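PDB 4TZM: protein HTP-2 from Caenorhabditis elegans, which binds the closure-motif peptide of HTP-3 through its HORMA domain and so probably helps to assemble the meiotic chromosome axis. Local coordinates for residues R44-V49 / Q91-A96; R55-L60 / E123-K128; H87-L92 / A195-K200; Q179-K184 / Q228-G233. One frame throughout, in Å; residues are numbered along the deposited sequence.

Interaction 1: residues R44-V49 / Q91-A96; sequences RAIYVV and QLLRAA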
loop_
_atom_site.group_PDB
_atom_site.type_symbol
_atom_site.label_atom_id
_atom_site.label_comp_id
_atom_site.label_asym_id
_atom_site.label_seq_id
_atom_site.Cartn_x
_atom_site.Cartn_y
_atom_site.Cartn_z
ATOM N N ARG A 44 4.675 -6.789 -1.011
ATOM C CA ARG A 44 5.094 -6.303 -2.318
ATOM C C ARG A 44 4.174 -5.181 -2.794
ATOM O O ARG A 44 4.625 -4.240 -3.437
ATOM C CB ARG A 44 5.121 -7.442 -3.343
ATOM C CG ARG A 44 5.919 -8.671 -2.910
ATOM C CD ARG A 44 7.370 -8.347 -2.552
ATOM N NE ARG A 44 8.182 -8.004 -3.718
ATOM C CZ ARG A 44 8.857 -6.866 -3.850
ATOM N NH1 ARG A 44 8.820 -5.960 -2.882
ATOM N NH2 ARG A 44 9.573 -6.631 -4.942
ATOM N N ALA A 45 2.888 -5.279 -2.462
ATOM C CA ALA A 45 1.915 -4.255 -2.840
ATOM C C ALA A 45 2.202 -2.912 -2.166
ATOM O O ALA A 45 2.120 -1.862 -2.800
ATOM C CB ALA A 45 0.500 -4.717 -2.507
ATOM N N ILE A 46 2.532 -2.949 -0.878
ATOM C CA ILE A 46 2.896 -1.739 -0.150
ATOM C C ILE A 46 4.106 -1.082 -0.800
ATOM O O ILE A 46 4.131 0.131 -1.010
ATOM C CB ILE A 46 3.211 -2.035 1.334
ATOM C CG1 ILE A 46 1.967 -2.557 2.058
ATOM C CG2 ILE A 46 3.729 -0.789 2.030
ATOM C CD1 ILE A 46 2.235 -3.030 3.484
ATOM N N TYR A 47 5.104 -1.896 -1.129
ATOM C CA TYR A 47 6.341 -1.407 -1.734
ATOM C C TYR A 47 6.096 -0.763 -3.096
ATOM O O TYR A 47 6.654 0.291 -3.406
ATOM C CB TYR A 47 7.349 -2.558 -1.862
ATOM C CG TYR A 47 8.561 -2.265 -2.729
ATOM C CD1 TYR A 47 9.653 -1.557 -2.230
ATOM C CD2 TYR A 47 8.621 -2.716 -4.042
ATOM C CE1 TYR A 47 10.766 -1.296 -3.025
ATOM C CE2 TYR A 47 9.720 -2.461 -4.840
ATOM C CZ TYR A 47 10.791 -1.753 -4.329
ATOM O OH TYR A 47 11.886 -1.502 -5.128
ATOM N N VAL A 48 5.252 -1.394 -3.904
ATOM C CA VAL A 48 5.023 -0.929 -5.265
ATOM C C VAL A 48 4.141 0.313 -5.296
ATOM O O VAL A 48 4.473 1.294 -5.956
ATOM C CB VAL A 48 4.392 -2.027 -6.133
ATOM C CG1 VAL A 48 3.950 -1.458 -7.478
ATOM C CG2 VAL A 48 5.379 -3.166 -6.334
ATOM N N VAL A 49 3.029 0.281 -4.573
ATOM C CA VAL A 49 2.087 1.392 -4.614
ATOM C C VAL A 49 2.681 2.652 -3.992
ATOM O O VAL A 49 2.601 3.726 -4.579
ATOM C CB VAL A 49 0.755 1.028 -3.918
ATOM C CG1 VAL A 49 -0.195 2.211 -3.946
ATOM C CG2 VAL A 49 0.121 -0.162 -4.610
ATOM N N GLN A 91 12.961 -0.185 3.400
ATOM C CA GLN A 91 12.989 -0.987 4.618
ATOM C C GLN A 91 11.865 -0.603 5.567
ATOM O O GLN A 91 11.276 -1.470 6.208
ATOM C CB GLN A 91 14.354 -0.869 5.304
ATOM C CG GLN A 91 15.399 -1.776 4.684
ATOM C CD GLN A 91 16.592 -2.003 5.589
ATOM O OE1 GLN A 91 16.562 -1.659 6.769
ATOM N NE2 GLN A 91 17.654 -2.586 5.039
ATOM N N LEU A 92 11.570 0.691 5.638
ATOM C CA LEU A 92 10.373 1.167 6.312
ATOM C C LEU A 92 9.160 0.396 5.812
ATOM O O LEU A 92 8.401 -0.168 6.598
ATOM C CB LEU A 92 10.164 2.661 6.071
ATOM C CG LEU A 92 11.122 3.630 6.746
ATOM C CD1 LEU A 92 10.806 5.042 6.296
ATOM C CD2 LEU A 92 10.985 3.505 8.251
ATOM N N LEU A 93 9.007 0.359 4.492
ATOM C CA LEU A 93 7.850 -0.262 3.868
ATOM C C LEU A 93 7.844 -1.769 4.087
ATOM O O LEU A 93 6.782 -2.371 4.218
ATOM C CB LEU A 93 7.818 0.057 2.373
ATOM C CG LEU A 93 7.779 1.552 2.067
ATOM C CD1 LEU A 93 7.810 1.796 0.566
ATOM C CD2 LEU A 93 6.547 2.181 2.702
ATOM N N ARG A 94 9.030 -2.372 4.143
ATOM C CA ARG A 94 9.147 -3.813 4.344
ATOM C C ARG A 94 8.782 -4.173 5.778
ATOM O O ARG A 94 8.133 -5.191 6.030
ATOM C CB ARG A 94 10.560 -4.297 4.019
ATOM C CG ARG A 94 10.784 -5.781 4.286
ATOM C CD ARG A 94 10.002 -6.647 3.304
ATOM N NE ARG A 94 10.098 -8.071 3.621
ATOM C CZ ARG A 94 11.124 -8.846 3.277
ATOM N NH1 ARG A 94 12.150 -8.334 2.608
ATOM N NH2 ARG A 94 11.128 -10.132 3.608
ATOM N N ALA A 95 9.200 -3.327 6.716
ATOM C CA ALA A 95 8.881 -3.534 8.125
ATOM C C ALA A 95 7.377 -3.494 8.356
ATOM O O ALA A 95 6.835 -4.325 9.078
ATOM C CB ALA A 95 9.575 -2.490 8.991
ATOM N N ALA A 96 6.713 -2.516 7.747
ATOM C CA ALA A 96 5.269 -2.368 7.889
ATOM C C ALA A 96 4.553 -3.546 7.238
ATOM O O ALA A 96 3.591 -4.085 7.789
ATOM C CB ALA A 96 4.807 -1.059 7.281
#
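Leu-93 meets helix 35-56 with both branches of its fork, one methyl on each of two successive residues. CD2 lies 4.1 Å from CG2 of Ile-46, while CD1 comes over the backbone of Tyr-47, 4.2 Å from its CA. The Ile-46 and Leu-93 side chains cross obliquely, and the methyls CG2 and CD2 do the touching. Ile-46 holds CG1 opposite its own carbonyl carbon (chi1 -64°), which leaves CG2 for the leucine and carries CD1 along to Ala-96, whose backbone C is 4.4 Å from CD1. The small Ala-96 side chain points toward the partner helix and lets this isoleucine end come in beside the backbone. Tyr-47 contributes chiefly its backbone edge here; its hydroxyl reaches past the contact to hydrogen-bond with the carbonyl of Leu-79. The contact is thus apolar and buried, between two roughly antiparallel helix segments whose axes approach to 8.9 Å at 149°. It belongs to the interior of the HORMA domain. Strand 123-133 packs on Ile-46 through Phe-129, strand 75-79 adjoins both Tyr-47 and Leu-93, and helix 164-185 lies against Ala-45 and Val-49.

Interaction 2: residues R55-L60 / E123-K128; sequences RQRNIL and EVFSMK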
loop_
_atom_site.group_PDB
_atom_site.type_symbol
_atom_site.label_atom_id
_atom_site.label_comp_id
_atom_site.label_asym_id
_atom_site.label_seq_id
_atom_site.Cartn_x
_atom_site.Cartn_y
_atom_site.Cartn_z
ATOM N N ARG A 55 7.013 8.745 -6.265
ATOM C CA ARG A 55 7.566 9.214 -7.532
ATOM C C ARG A 55 6.585 10.120 -8.275
ATOM O O ARG A 55 6.926 11.242 -8.647
ATOM C CB ARG A 55 7.960 8.030 -8.419
ATOM C CG ARG A 55 8.348 8.418 -9.840
ATOM C CD ARG A 55 9.646 9.214 -9.888
ATOM N NE ARG A 55 9.590 10.237 -10.927
ATOM C CZ ARG A 55 9.551 11.544 -10.688
ATOM N NH1 ARG A 55 9.591 11.993 -9.440
ATOM N NH2 ARG A 55 9.486 12.402 -11.696
ATOM N N GLN A 56 5.364 9.630 -8.473
ATOM C CA GLN A 56 4.362 10.331 -9.277
ATOM C C GLN A 56 3.977 11.694 -8.694
ATOM O O GLN A 56 3.651 12.620 -9.434
ATOM C CB GLN A 56 3.115 9.453 -9.437
ATOM C CG GLN A 56 2.610 9.320 -10.871
ATOM C CD GLN A 56 3.631 8.694 -11.806
ATOM O OE1 GLN A 56 4.261 7.687 -11.478
ATOM N NE2 GLN A 56 3.800 9.292 -12.978
ATOM N N ARG A 57 4.021 11.819 -7.371
ATOM C CA ARG A 57 3.739 13.096 -6.720
ATOM C C ARG A 57 5.003 13.946 -6.611
ATOM O O ARG A 57 4.980 15.038 -6.036
ATOM C CB ARG A 57 3.122 12.877 -5.334
ATOM C CG ARG A 57 1.662 12.460 -5.373
ATOM C CD ARG A 57 0.820 13.485 -6.118
ATOM N NE ARG A 57 0.423 14.608 -5.275
ATOM C CZ ARG A 57 0.120 15.817 -5.737
ATOM N NH1 ARG A 57 0.183 16.067 -7.038
ATOM N NH2 ARG A 57 -0.237 16.781 -4.899
ATOM N N ASN A 58 6.097 13.432 -7.167
ATOM C CA ASN A 58 7.369 14.149 -7.220
ATOM C C ASN A 58 7.898 14.479 -5.821
ATOM O O ASN A 58 8.552 15.497 -5.611
ATOM C CB ASN A 58 7.229 15.423 -8.067
ATOM C CG ASN A 58 8.572 15.974 -8.526
ATOM O OD1 ASN A 58 9.096 16.929 -7.949
ATOM N ND2 ASN A 58 9.133 15.373 -9.568
ATOM N N ILE A 59 7.601 13.601 -4.867
ATOM C CA ILE A 59 8.082 13.751 -3.502
ATOM C C ILE A 59 9.559 13.381 -3.456
ATOM O O ILE A 59 10.348 13.998 -2.741
ATOM C CB ILE A 59 7.270 12.880 -2.527
ATOM C CG1 ILE A 59 5.797 13.299 -2.556
ATOM C CG2 ILE A 59 7.821 12.977 -1.115
ATOM C CD1 ILE A 59 4.914 12.532 -1.582
ATOM N N LEU A 60 9.923 12.374 -4.242
ATOM C CA LEU A 60 11.320 12.007 -4.444
ATOM C C LEU A 60 11.651 12.012 -5.932
ATOM O O LEU A 60 10.859 11.532 -6.747
ATOM C CB LEU A 60 11.614 10.632 -3.845
ATOM C CG LEU A 60 11.583 10.512 -2.323
ATOM C CD1 LEU A 60 11.828 9.073 -1.910
ATOM C CD2 LEU A 60 12.609 11.439 -1.689
ATOM N N GLU A 123 -2.180 16.338 2.555
ATOM C CA GLU A 123 -2.354 15.232 1.615
ATOM C C GLU A 123 -2.044 13.891 2.283
ATOM O O GLU A 123 -1.038 13.759 2.981
ATOM C CB GLU A 123 -1.464 15.426 0.385
ATOM C CG GLU A 123 -1.615 14.347 -0.675
ATOM C CD GLU A 123 -1.031 14.761 -2.014
ATOM O OE1 GLU A 123 -1.669 15.566 -2.728
ATOM O OE2 GLU A 123 0.069 14.279 -2.352
ATOM N N VAL A 124 -2.910 12.902 2.072
ATOM C CA VAL A 124 -2.720 11.575 2.658
ATOM C C VAL A 124 -3.000 10.453 1.663
ATOM O O VAL A 124 -4.044 10.433 1.014
ATOM C CB VAL A 124 -3.630 11.358 3.890
ATOM C CG1 VAL A 124 -3.554 9.914 4.364
ATOM C CG2 VAL A 124 -3.252 12.303 5.015
ATOM N N PHE A 125 -2.061 9.521 1.546
ATOM C CA PHE A 125 -2.303 8.275 0.832
ATOM C C PHE A 125 -2.328 7.125 1.832
ATOM O O PHE A 125 -1.297 6.777 2.409
ATOM C CB PHE A 125 -1.238 8.041 -0.238
ATOM C CG PHE A 125 -1.432 8.873 -1.471
ATOM C CD1 PHE A 125 -0.963 10.177 -1.526
ATOM C CD2 PHE A 125 -2.090 8.353 -2.576
ATOM C CE1 PHE A 125 -1.144 10.948 -2.665
ATOM C CE2 PHE A 125 -2.276 9.117 -3.718
ATOM C CZ PHE A 125 -1.801 10.417 -3.763
ATOM N N SER A 126 -3.506 6.543 2.041
ATOM C CA SER A 126 -3.686 5.550 3.097
ATOM C C SER A 126 -3.994 4.158 2.558
ATOM O O SER A 126 -4.718 4.003 1.572
ATOM C CB SER A 126 -4.800 5.988 4.049
ATOM O OG SER A 126 -6.034 6.115 3.367
ATOM N N MET A 127 -3.429 3.149 3.211
ATOM C CA MET A 127 -3.729 1.760 2.891
ATOM C C MET A 127 -4.203 1.033 4.151
ATOM O O MET A 127 -3.410 0.741 5.047
ATOM C CB MET A 127 -2.504 1.065 2.285
ATOM C CG MET A 127 -2.809 -0.288 1.650
ATOM S SD MET A 127 -1.424 -0.997 0.725
ATOM C CE MET A 127 -0.898 0.409 -0.248
ATOM N N LYS A 128 -5.503 0.757 4.217
ATOM C CA LYS A 128 -6.101 0.126 5.392
ATOM C C LYS A 128 -6.334 -1.358 5.151
ATOM O O LYS A 128 -6.709 -1.765 4.054
ATOM C CB LYS A 128 -7.417 0.811 5.761
ATOM C CG LYS A 128 -7.271 2.281 6.125
ATOM C CD LYS A 128 -8.627 2.950 6.296
ATOM C CE LYS A 128 -8.476 4.414 6.680
ATOM N NZ LYS A 128 -9.789 5.099 6.852
#
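Arg-57 and Glu-123 form a buried, two-pronged salt bridge between the end of helix 35-56 and the start of strand 123-133. Along the first segment, Arg-55 lies in the last helical turn and its carbonyl O accepts from Asn-58 N at 2.8 Å. Gln-56, in the same last turn, packs on Cys-182 and Thr-183 of helix 164-185. Arg-57 then turns to the sheet, its chain bent at both chi2 and chi3 to bring the guanidinium side-on to the carboxylate. NE gives a nearly straight bond to OE2 of Glu-123 (3.0 Å, 173°), in the guanidinium plane; NH2 reaches OE1 of Glu-123 at 2.9 Å, more bent at 132° and tilted from that plane. Arg-57 CG also touches CE1 of Phe-125 (4.2 Å). Asn-58, with positive phi, ends the helix in a Schellman motif, and the side chains of Asn-58, Ile-59 and Leu-60 go on to pack against the bound peptide. A leucine in place of Arg-57 would probably leave the buried carboxylate without its cation and the carbonyl of Glu-187 without the NH1 donor. The two-nitrogen grip of Arg-57, with Ser-248 OG also bonded to OE1, probably keeps the buried Glu-123 carboxylate charged.

Interaction 3: residues H87-L92 / A195-K200; sequences HQIAQL and ANFRLK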
loop_
_atom_site.group_PDB
_atom_site.type_symbol
_atom_site.label_atom_id
_atom_site.label_comp_id
_atom_site.label_asym_id
_atom_site.label_seq_id
_atom_site.Cartn_x
_atom_site.Cartn_y
_atom_site.Cartn_z
ATOM N N HIS A 87 16.783 3.098 -0.221
ATOM C CA HIS A 87 16.844 1.795 0.432
ATOM C C HIS A 87 16.280 1.854 1.858
ATOM O O HIS A 87 15.603 0.927 2.308
ATOM C CB HIS A 87 18.293 1.286 0.442
ATOM C CG HIS A 87 18.441 -0.147 0.855
ATOM N ND1 HIS A 87 19.629 -0.834 0.732
ATOM C CD2 HIS A 87 17.556 -1.021 1.389
ATOM C CE1 HIS A 87 19.471 -2.069 1.175
ATOM N NE2 HIS A 87 18.221 -2.207 1.580
ATOM N N GLN A 88 16.549 2.952 2.559
ATOM C CA GLN A 88 16.086 3.129 3.932
ATOM C C GLN A 88 14.570 3.272 3.978
ATOM O O GLN A 88 13.923 2.800 4.911
ATOM C CB GLN A 88 16.756 4.353 4.561
ATOM C CG GLN A 88 16.487 4.567 6.047
ATOM C CD GLN A 88 17.322 5.706 6.624
ATOM O OE1 GLN A 88 17.993 6.438 5.891
ATOM N NE2 GLN A 88 17.286 5.855 7.942
ATOM N N ILE A 89 14.004 3.925 2.969
ATOM C CA ILE A 89 12.554 4.029 2.848
ATOM C C ILE A 89 11.938 2.667 2.538
ATOM O O ILE A 89 10.917 2.297 3.121
ATOM C CB ILE A 89 12.150 5.042 1.766
ATOM C CG1 ILE A 89 12.659 6.433 2.138
ATOM C CG2 ILE A 89 10.640 5.054 1.603
ATOM C CD1 ILE A 89 12.965 7.305 0.959
ATOM N N ALA A 90 12.556 1.913 1.633
ATOM C CA ALA A 90 12.039 0.588 1.287
ATOM C C ALA A 90 11.980 -0.321 2.511
ATOM O O ALA A 90 11.056 -1.126 2.651
ATOM C CB ALA A 90 12.887 -0.048 0.191
ATOM N N GLN A 91 12.961 -0.185 3.400
ATOM C CA GLN A 91 12.989 -0.987 4.618
ATOM C C GLN A 91 11.865 -0.603 5.567
ATOM O O GLN A 91 11.276 -1.470 6.208
ATOM C CB GLN A 91 14.354 -0.869 5.304
ATOM C CG GLN A 91 15.399 -1.776 4.684
ATOM C CD GLN A 91 16.592 -2.003 5.589
ATOM O OE1 GLN A 91 16.562 -1.659 6.769
ATOM N NE2 GLN A 91 17.654 -2.586 5.039
ATOM N N LEU A 92 11.570 0.691 5.638
ATOM C CA LEU A 92 10.373 1.167 6.312
ATOM C C LEU A 92 9.160 0.396 5.812
ATOM O O LEU A 92 8.401 -0.168 6.598
ATOM C CB LEU A 92 10.164 2.661 6.071
ATOM C CG LEU A 92 11.122 3.630 6.746
ATOM C CD1 LEU A 92 10.806 5.042 6.296
ATOM C CD2 LEU A 92 10.985 3.505 8.251
ATOM N N ALA A 195 7.072 15.154 4.206
ATOM C CA ALA A 195 6.435 13.871 3.926
ATOM C C ALA A 195 6.777 12.858 5.015
ATOM O O ALA A 195 7.928 12.756 5.436
ATOM C CB ALA A 195 6.851 13.351 2.558
ATOM N N ASN A 196 5.771 12.106 5.450
ATOM C CA ASN A 196 5.898 11.214 6.597
ATOM C C ASN A 196 5.180 9.881 6.379
ATOM O O ASN A 196 4.169 9.819 5.679
ATOM C CB ASN A 196 5.342 11.905 7.843
ATOM C CG ASN A 196 6.089 11.536 9.101
ATOM O OD1 ASN A 196 5.538 11.586 10.199
ATOM N ND2 ASN A 196 7.353 11.164 8.950
ATOM N N PHE A 197 5.717 8.817 6.967
ATOM C CA PHE A 197 5.028 7.532 7.026
ATOM C C PHE A 197 4.519 7.295 8.441
ATOM O O PHE A 197 5.299 7.265 9.391
ATOM C CB PHE A 197 5.948 6.391 6.598
ATOM C CG PHE A 197 6.052 6.222 5.112
ATOM C CD1 PHE A 197 4.997 5.694 4.388
ATOM C CD2 PHE A 197 7.206 6.587 4.437
ATOM C CE1 PHE A 197 5.086 5.533 3.018
ATOM C CE2 PHE A 197 7.302 6.429 3.065
ATOM C CZ PHE A 197 6.241 5.902 2.357
ATOM N N ARG A 198 3.208 7.139 8.579
ATOM C CA ARG A 198 2.592 6.953 9.888
ATOM C C ARG A 198 1.645 5.762 9.853
ATOM O O ARG A 198 0.910 5.576 8.885
ATOM C CB ARG A 198 1.846 8.220 10.316
ATOM C CG ARG A 198 2.668 9.495 10.190
ATOM C CD ARG A 198 1.874 10.728 10.588
ATOM N NE ARG A 198 2.580 11.957 10.239
ATOM C CZ ARG A 198 2.158 13.178 10.551
ATOM N NH1 ARG A 198 1.030 13.341 11.229
ATOM N NH2 ARG A 198 2.868 14.238 10.188
ATOM N N LEU A 199 1.660 4.953 10.906
ATOM C CA LEU A 199 0.858 3.740 10.903
ATOM C C LEU A 199 0.042 3.558 12.178
ATOM O O LEU A 199 0.274 4.222 13.188
ATOM C CB LEU A 199 1.754 2.516 10.651
ATOM C CG LEU A 199 2.938 2.190 11.562
ATOM C CD1 LEU A 199 2.495 1.468 12.821
ATOM C CD2 LEU A 199 3.954 1.348 10.812
ATOM N N LYS A 200 -0.924 2.651 12.110
ATOM C CA LYS A 200 -1.780 2.351 13.241
ATOM C C LYS A 200 -1.768 0.853 13.501
ATOM O O LYS A 200 -2.025 0.058 12.598
ATOM C CB LYS A 200 -3.204 2.843 12.985
ATOM C CG LYS A 200 -4.199 2.531 14.086
ATOM C CD LYS A 200 -5.591 3.016 13.707
ATOM C CE LYS A 200 -6.613 2.699 14.787
ATOM N NZ LYS A 200 -7.986 3.087 14.361
#
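Phe-197 projects from strand 193-201 to Ile-89 and Leu-92 of helix 84-102, joining a helix of the HORMA fold to the antiparallel sheet at the strand where the closure-motif peptide binds. Phe-197 gives up about twice the surface of either helix residue. Its CG stands opposite its carbonyl carbon (chi1 -82°), which sends the ring out from the strand to the helix, where two neighbouring ring carbons are each met by a methyl. Ile-89 comes first: its CG2 lies 3.9 Å from CE2 of Phe-197, and the two side chains cross at about a right angle. Leu-92, nearly one turn further on, sets CD1 4.3 Å from CD2 of the same Phe-197 ring. All three side chains are buried, and the contact between them is wholly apolar. Phe-214 of strand 214-217 packs on both Leu-92 and Phe-197, while Leu-54 and Leu-60 adjoin Ile-89. The other role of this strand is peptide binding: Ala-195 and residues 198-200 pair with the bound peptide in an antiparallel ladder that extends the sheet, and the carbonyl of Phe-197 accepts a hydrogen bond from a polar side chain of the peptide. Leu-92 also packs on the peptide, so the helix and the strand both border the bound motif. Within the strand, Arg-198 NE bonds to Asn-196 OD1 at 3.0 Å (137°), approaching a lone pair in the carbonyl plane.

Interaction 4: residues Q179-K184 / Q228-G233; sequences QFLCTK and QSVTIG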
loop_
_atom_site.group_PDB
_atom_site.type_symbol
_atom_site.label_atom_id
_atom_site.label_comp_id
_atom_site.label_asym_id
_atom_site.label_seq_id
_atom_site.Cartn_x
_atom_site.Cartn_y
_atom_site.Cartn_z
ATOM N N GLN A 179 -1.171 6.555 -10.996
ATOM C CA GLN A 179 -0.507 7.326 -12.042
ATOM C C GLN A 179 -1.446 8.345 -12.674
ATOM O O GLN A 179 -1.029 9.449 -13.005
ATOM C CB GLN A 179 0.052 6.398 -13.118
ATOM C CG GLN A 179 1.169 5.502 -12.615
ATOM C CD GLN A 179 1.631 4.507 -13.654
ATOM O OE1 GLN A 179 0.989 4.333 -14.690
ATOM N NE2 GLN A 179 2.753 3.845 -13.384
ATOM N N PHE A 180 -2.714 7.983 -12.833
ATOM C CA PHE A 180 -3.679 8.907 -13.418
ATOM C C PHE A 180 -4.044 10.023 -12.437
ATOM O O PHE A 180 -4.094 11.195 -12.814
ATOM C CB PHE A 180 -4.936 8.168 -13.870
ATOM C CG PHE A 180 -6.061 9.082 -14.253
ATOM C CD1 PHE A 180 -6.039 9.767 -15.456
ATOM C CD2 PHE A 180 -7.139 9.265 -13.404
ATOM C CE1 PHE A 180 -7.072 10.615 -15.805
ATOM C CE2 PHE A 180 -8.176 10.111 -13.748
ATOM C CZ PHE A 180 -8.142 10.788 -14.948
ATOM N N LEU A 181 -4.297 9.651 -11.183
ATOM C CA LEU A 181 -4.626 10.607 -10.126
ATOM C C LEU A 181 -3.535 11.660 -9.927
ATOM O O LEU A 181 -3.812 12.862 -9.879
ATOM C CB LEU A 181 -4.865 9.873 -8.803
ATOM C CG LEU A 181 -5.041 10.701 -7.528
ATOM C CD1 LEU A 181 -6.274 11.579 -7.631
ATOM C CD2 LEU A 181 -5.121 9.798 -6.305
ATOM N N CYS A 182 -2.293 11.205 -9.809
ATOM C CA CYS A 182 -1.192 12.103 -9.476
ATOM C C CYS A 182 -0.788 12.997 -10.643
ATOM O O CYS A 182 -0.293 14.104 -10.437
ATOM C CB CYS A 182 0.015 11.297 -8.988
ATOM S SG CYS A 182 -0.284 10.378 -7.467
ATOM N N THR A 183 -1.002 12.512 -11.862
ATOM C CA THR A 183 -0.599 13.233 -13.068
ATOM C C THR A 183 -1.693 14.144 -13.635
ATOM O O THR A 183 -1.436 15.309 -13.936
ATOM C CB THR A 183 -0.162 12.250 -14.172
ATOM O OG1 THR A 183 0.943 11.469 -13.701
ATOM C CG2 THR A 183 0.242 12.993 -15.437
ATOM N N LYS A 184 -2.910 13.617 -13.769
ATOM C CA LYS A 184 -3.984 14.322 -14.477
ATOM C C LYS A 184 -5.061 14.933 -13.573
ATOM O O LYS A 184 -5.873 15.725 -14.040
ATOM C CB LYS A 184 -4.660 13.374 -15.476
ATOM C CG LYS A 184 -3.713 12.688 -16.445
ATOM C CD LYS A 184 -3.188 13.650 -17.494
ATOM C CE LYS A 184 -2.367 12.920 -18.545
ATOM N NZ LYS A 184 -2.085 13.781 -19.729
ATOM N N GLN A 228 -11.079 16.818 0.165
ATOM C CA GLN A 228 -11.719 15.856 -0.726
ATOM C C GLN A 228 -11.140 14.455 -0.566
ATOM O O GLN A 228 -9.992 14.290 -0.159
ATOM C CB GLN A 228 -11.597 16.315 -2.181
ATOM C CG GLN A 228 -12.522 17.469 -2.549
ATOM C CD GLN A 228 -13.993 17.102 -2.430
ATOM O OE1 GLN A 228 -14.364 15.931 -2.520
ATOM N NE2 GLN A 228 -14.838 18.105 -2.222
ATOM N N SER A 229 -11.949 13.452 -0.900
ATOM C CA SER A 229 -11.582 12.053 -0.698
ATOM C C SER A 229 -11.891 11.197 -1.923
ATOM O O SER A 229 -13.036 11.135 -2.371
ATOM C CB SER A 229 -12.314 11.489 0.523
ATOM O OG SER A 229 -12.214 10.077 0.579
ATOM N N VAL A 230 -10.873 10.528 -2.455
ATOM C CA VAL A 230 -11.057 9.671 -3.621
ATOM C C VAL A 230 -10.485 8.267 -3.378
ATOM O O VAL A 230 -9.459 8.100 -2.725
ATOM C CB VAL A 230 -10.418 10.306 -4.890
ATOM C CG1 VAL A 230 -8.900 10.349 -4.784
ATOM C CG2 VAL A 230 -10.856 9.567 -6.151
ATOM N N THR A 231 -11.181 7.257 -3.894
ATOM C CA THR A 231 -10.783 5.864 -3.730
ATOM C C THR A 231 -9.927 5.397 -4.905
ATOM O O THR A 231 -10.315 5.539 -6.061
ATOM C CB THR A 231 -12.021 4.948 -3.591
ATOM O OG1 THR A 231 -12.762 5.315 -2.421
ATOM C CG2 THR A 231 -11.611 3.486 -3.487
ATOM N N ILE A 232 -8.757 4.847 -4.605
ATOM C CA ILE A 232 -7.835 4.384 -5.637
ATOM C C ILE A 232 -8.170 2.957 -6.049
ATOM O O ILE A 232 -8.105 2.606 -7.229
ATOM C CB ILE A 232 -6.363 4.455 -5.158
ATOM C CG1 ILE A 232 -5.885 5.906 -5.102
ATOM C CG2 ILE A 232 -5.441 3.659 -6.069
ATOM C CD1 ILE A 232 -6.213 6.606 -3.813
ATOM N N GLY A 233 -8.533 2.138 -5.066
ATOM C CA GLY A 233 -8.860 0.748 -5.317
ATOM C C GLY A 233 -8.627 -0.152 -4.117
ATOM O O GLY A 233 -8.295 0.317 -3.027
#
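Leu-181 carries the apolar contact, reaching from helix 164-185 to Val-230 and Ile-232 of strand 228-235. With CG opposite the backbone N (chi1 172°), its fork extends toward the strand and meets Val-230 tip to tip: CD1 lies 4.1 Å from Val-230 CG1, and CD2 is equally close to that methyl. Ile-232 is met differently. Its side chain crosses the leucine at about a right angle, with CG1 4.1 Å from Leu-181 CD2 and CD1 also within touching distance. Ile-174 and Val-178, earlier on the helix, continue the apolar cover over Ile-232. In the HORMA fold this joins a long helix to the strand that pairs with strand 240-248 in the antiparallel sheet. The backbone bonds belong to that pairing: Val-230 bonds to Cys-246, and Ile-232 and Gly-233 both bond to Met-244, as in a beta bulge. At Gly-233 the backbone angles (phi 153°) would jam a side chain against the preceding carbonyl. On the helix, the carbonyl O of Gln-179 takes two donors of one residue, Thr-183 OG1 at 2.9 Å and Thr-183 N at 3.3 Å. Thr-183 itself lies in a wider pi-type turn, 181-184. Gln-179 NE2 bonds outward to the carbonyl of Ser-75.

Overall arrangement
Interactions 1 and 3 share Gln-91 and Leu-92 of helix 84-102, their centres about 8 Å apart; Leu-93 CD2 touches Phe-197 CE1 at 3.7 Å, so the two apolar contacts adjoin. Interactions 1 and 2 both use helix 35-56 and meet where Ile-46 CG1 packs on Met-127 SD (4.0 Å). Leu-60 CD1 lies 3.6 Å from Ile-89 CD1, linking interactions 2 and 3 beside the bound peptide, which the strand of interaction 3 pairs with and residues 58-60 pack against. Interactions 1, 2 and 3 thus touch one another, whereas interaction 4 touches interaction 2, Arg-57 CG lying 3.5 Å from Cys-182 SG, and stays about 6 Å (nearest atoms) from interaction 1 and about 13 Å from interaction 3.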